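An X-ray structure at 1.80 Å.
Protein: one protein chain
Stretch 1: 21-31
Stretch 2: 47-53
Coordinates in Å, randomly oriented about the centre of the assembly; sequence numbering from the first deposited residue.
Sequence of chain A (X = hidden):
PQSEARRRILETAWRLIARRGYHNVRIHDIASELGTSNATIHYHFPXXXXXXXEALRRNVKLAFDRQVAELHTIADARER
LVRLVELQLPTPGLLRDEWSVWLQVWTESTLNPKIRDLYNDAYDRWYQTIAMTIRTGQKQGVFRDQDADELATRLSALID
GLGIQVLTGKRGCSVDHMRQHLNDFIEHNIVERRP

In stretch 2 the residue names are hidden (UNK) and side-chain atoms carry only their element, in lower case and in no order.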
# COMPACT_ATOMS: atom_id res chain seq x y z
N GLY A 21 -12.87 -9.42 -1.52
CA GLY A 21 -11.61 -9.88 -0.98
C GLY A 21 -11.37 -11.37 -1.26
O GLY A 21 -12.25 -12.27 -1.10
N TYR A 22 -10.14 -11.64 -1.74
CA TYR A 22 -9.67 -12.94 -2.12
C TYR A 22 -10.01 -14.04 -1.16
O TYR A 22 -10.50 -15.09 -1.58
CB TYR A 22 -8.14 -12.90 -2.27
CG TYR A 22 -7.56 -14.24 -2.49
CD1 TYR A 22 -7.71 -14.89 -3.70
CD2 TYR A 22 -6.78 -14.83 -1.53
CE1 TYR A 22 -7.17 -16.13 -3.91
CE2 TYR A 22 -6.20 -16.08 -1.77
CZ TYR A 22 -6.39 -16.70 -2.96
OH TYR A 22 -5.85 -17.95 -3.16
N HIS A 23 -9.83 -13.81 0.14
CA HIS A 23 -10.13 -14.91 1.15
C HIS A 23 -11.62 -15.14 1.45
O HIS A 23 -12.01 -16.15 2.10
CB HIS A 23 -9.31 -14.69 2.41
CG HIS A 23 -7.81 -14.80 2.15
ND1 HIS A 23 -7.16 -16.01 2.01
CD2 HIS A 23 -6.85 -13.84 2.03
CE1 HIS A 23 -5.86 -15.79 1.80
NE2 HIS A 23 -5.65 -14.48 1.84
N ASN A 24 -12.45 -14.20 1.01
CA ASN A 24 -13.88 -14.27 1.16
C ASN A 24 -14.53 -14.78 -0.08
O ASN A 24 -15.72 -14.92 -0.09
CB ASN A 24 -14.46 -12.91 1.51
CG ASN A 24 -13.85 -12.37 2.78
OD1 ASN A 24 -13.75 -13.09 3.73
ND2 ASN A 24 -13.39 -11.14 2.76
N VAL A 25 -13.79 -14.97 -1.14
CA VAL A 25 -14.38 -15.55 -2.32
C VAL A 25 -14.24 -17.07 -2.35
O VAL A 25 -13.13 -17.60 -2.36
CB VAL A 25 -13.69 -15.04 -3.56
CG1 VAL A 25 -14.14 -15.83 -4.77
CG2 VAL A 25 -13.98 -13.58 -3.76
N ARG A 26 -15.35 -17.79 -2.41
CA ARG A 26 -15.32 -19.20 -2.48
C ARG A 26 -15.50 -19.64 -3.91
O ARG A 26 -16.09 -18.94 -4.73
CB ARG A 26 -16.41 -19.80 -1.52
CG ARG A 26 -15.98 -19.58 -0.07
CD ARG A 26 -17.03 -19.76 0.98
NE ARG A 26 -16.44 -19.47 2.28
CZ ARG A 26 -16.34 -18.24 2.83
NH1 ARG A 26 -15.78 -18.12 4.03
NH2 ARG A 26 -16.79 -17.13 2.22
N ILE A 27 -15.11 -20.86 -4.20
CA ILE A 27 -15.25 -21.37 -5.57
C ILE A 27 -16.73 -21.40 -6.04
O ILE A 27 -17.03 -21.09 -7.19
CB ILE A 27 -14.65 -22.78 -5.72
CG1 ILE A 27 -13.13 -22.75 -5.37
CG2 ILE A 27 -14.87 -23.35 -7.14
CD1 ILE A 27 -12.33 -21.65 -6.05
N HIS A 28 -17.65 -21.73 -5.15
CA HIS A 28 -19.06 -21.79 -5.56
C HIS A 28 -19.59 -20.39 -5.88
O HIS A 28 -20.57 -20.27 -6.55
CB HIS A 28 -19.95 -22.47 -4.53
CG HIS A 28 -20.45 -21.55 -3.47
ND1 HIS A 28 -19.76 -21.31 -2.29
CD2 HIS A 28 -21.58 -20.80 -3.40
CE1 HIS A 28 -20.44 -20.45 -1.54
NE2 HIS A 28 -21.54 -20.12 -2.20
N ASP A 29 -18.96 -19.34 -5.36
CA ASP A 29 -19.39 -17.94 -5.68
C ASP A 29 -19.10 -17.72 -7.17
O ASP A 29 -19.88 -17.09 -7.90
CB ASP A 29 -18.61 -16.93 -4.87
CG ASP A 29 -18.91 -17.00 -3.42
OD1 ASP A 29 -20.10 -17.13 -3.12
OD2 ASP A 29 -17.98 -16.81 -2.58
N ILE A 30 -17.93 -18.18 -7.59
CA ILE A 30 -17.59 -18.08 -9.01
C ILE A 30 -18.49 -18.94 -9.88
O ILE A 30 -19.08 -18.47 -10.88
CB ILE A 30 -16.13 -18.44 -9.25
CG1 ILE A 30 -15.27 -17.55 -8.43
CG2 ILE A 30 -15.70 -18.22 -10.68
CD1 ILE A 30 -13.84 -18.03 -8.19
N ALA A 31 -18.72 -20.18 -9.45
CA ALA A 31 -19.52 -21.14 -10.22
C ALA A 31 -20.97 -20.66 -10.33
O ALA A 31 -21.56 -20.78 -11.41
CB ALA A 31 -19.44 -22.49 -9.60
N UNK A 47 -6.19 -24.82 -7.51
CA UNK A 47 -6.22 -24.26 -6.23
C UNK A 47 -6.60 -22.81 -6.40
O UNK A 47 -6.42 -22.17 -7.45
c UNK A 47 -4.85 -24.31 -5.57
o UNK A 47 -4.11 -23.21 -6.05
N UNK A 48 -7.09 -22.29 -5.30
CA UNK A 48 -7.53 -20.94 -5.30
C UNK A 48 -6.38 -20.00 -5.69
O UNK A 48 -6.58 -19.03 -6.45
c UNK A 48 -8.99 -19.59 -3.87
n UNK A 48 -10.70 -17.88 -1.13
c UNK A 48 -9.45 -19.41 -2.48
c UNK A 48 -10.23 -18.12 -2.51
c UNK A 48 -7.99 -20.65 -3.90
N UNK A 49 -5.18 -20.26 -5.12
CA UNK A 49 -4.00 -19.42 -5.42
C UNK A 49 -3.72 -19.43 -6.87
O UNK A 49 -3.14 -18.47 -7.41
c UNK A 49 -1.26 -21.58 -2.54
n UNK A 49 -0.11 -22.03 -1.71
c UNK A 49 -2.72 -19.57 -3.17
c UNK A 49 -1.46 -20.07 -2.46
c UNK A 49 -2.71 -19.87 -4.66
N UNK A 50 -4.05 -20.52 -7.55
CA UNK A 50 -3.87 -20.48 -8.99
C UNK A 50 -4.84 -19.57 -9.67
O UNK A 50 -4.45 -18.94 -10.68
o UNK A 50 -2.03 -22.68 -8.63
c UNK A 50 -3.97 -21.83 -9.66
c UNK A 50 -2.66 -22.53 -9.71
o UNK A 50 -2.24 -22.87 -10.83
N UNK A 51 -6.09 -19.51 -9.19
CA UNK A 51 -7.05 -18.55 -9.78
C UNK A 51 -6.50 -17.10 -9.60
O UNK A 51 -6.52 -16.30 -10.55
c UNK A 51 -8.97 -20.07 -9.35
c UNK A 51 -8.46 -18.65 -9.17
c UNK A 51 -10.34 -20.27 -8.77
c UNK A 51 -9.40 -17.60 -9.84
N UNK A 52 -5.95 -16.77 -8.43
CA UNK A 52 -5.41 -15.42 -8.18
C UNK A 52 -4.21 -15.15 -9.13
O UNK A 52 -4.18 -14.13 -9.83
c UNK A 52 -3.98 -13.91 -4.80
c UNK A 52 -4.33 -13.93 -6.26
c UNK A 52 -5.24 -12.78 -6.58
c UNK A 52 -4.95 -15.25 -6.75
N UNK A 53 -3.30 -16.13 -9.21
CA UNK A 53 -2.12 -15.92 -10.02
C UNK A 53 -2.52 -15.68 -11.49
O UNK A 53 -2.00 -14.76 -12.17
c UNK A 53 0.98 -16.06 -10.12
c UNK A 53 -1.17 -17.11 -9.87
c UNK A 53 0.07 -17.09 -10.71
c UNK A 53 0.66 -18.52 -10.69
O HOH W 1 -8.57 -18.07 0.94

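Position 47 has two side-chain atoms, one carbon and then one oxygen. Its CA-to-CB bond points away from stretch 1, and the side chain touches nothing there. The small hydroxyl side chain identifies Ser47. It sits at the N-cap of the helix that follows, and its OG accepts a hydrogen bond from the backbone N of position 50 at 3.1 Å. The same amide also makes a weak bond to Ser47 O, 2.9 Å from the N of position 50.

Position 48 carries four carbons in a row ending in a nitrogen. The chain is unbranched, and its CA-to-CB bond points toward stretch 1. Its terminal nitrogen lies 2.8 Å from Tyr22 O and 2.7 Å from Val25 O. A long aliphatic chain with one terminal amine is lysine, so this is Lys48. All four chi angles are t, and the extended chain carries NZ to the two carbonyls. NZ donates a hydrogen bond to each. It also donates to water 1, whose oxygen is 3.0 Å from Lys48 NZ and 2.7 Å from His23 ND1.

Position 49 again shows four carbons in a row and a terminal nitrogen. Its CA-to-CB bond points away overall, and the amine reaches no partner on stretch 1. Its second carbon lies 3.5 Å from Tyr22 OH. Its backbone N is 3.1 Å from the same Tyr22 OH, near the ring edge, but the angle is too poor for a hydrogen bond. The chain is that of Lys49.

Position 50 has two carbons, the second carrying two oxygens. Its CA-to-CB bond points away from stretch 1, and it makes no contact there. The short carboxylate fits Asp50. Its backbone N is the donor to the Ser47 cap.

Position 51 has four carbons, forked at the first, with one arm two carbons long. The end of the long arm is 3.6 Å from Ile27 CD1 and 4.2 Å from Ile30 CD1. Branching at CB with unequal arms means Ile51, and the atom making both contacts is CD1.

Position 52 has four carbons, forked at the second. Its CB is 3.7 Å from Tyr22 CE1. The fork at CG gives Leu52. Its CD2 lies 4.0 Å from the centroid of the Tyr22 ring, over one face, in a CH-pi contact.

Position 53 also has four carbons forked at the second, which gives Leu53. It is buried but out of reach of stretch 1.

The contact is built around Tyr22, whose ring is held between two side chains. Leu52 CD2 covers one face. Lys48 covers the opposite face, with CE 4.2 Å and NZ 4.7 Å from the centroid of the Tyr22 ring, so NZ also makes a cation-pi contact. The same amine ties down the Tyr22 and Val25 carbonyls. Beside this polar anchor, Ile27 and Ile30 pack on Ile51 and extend the contact through apolar side chains.

Stretch 2 47-53: SKKDILL
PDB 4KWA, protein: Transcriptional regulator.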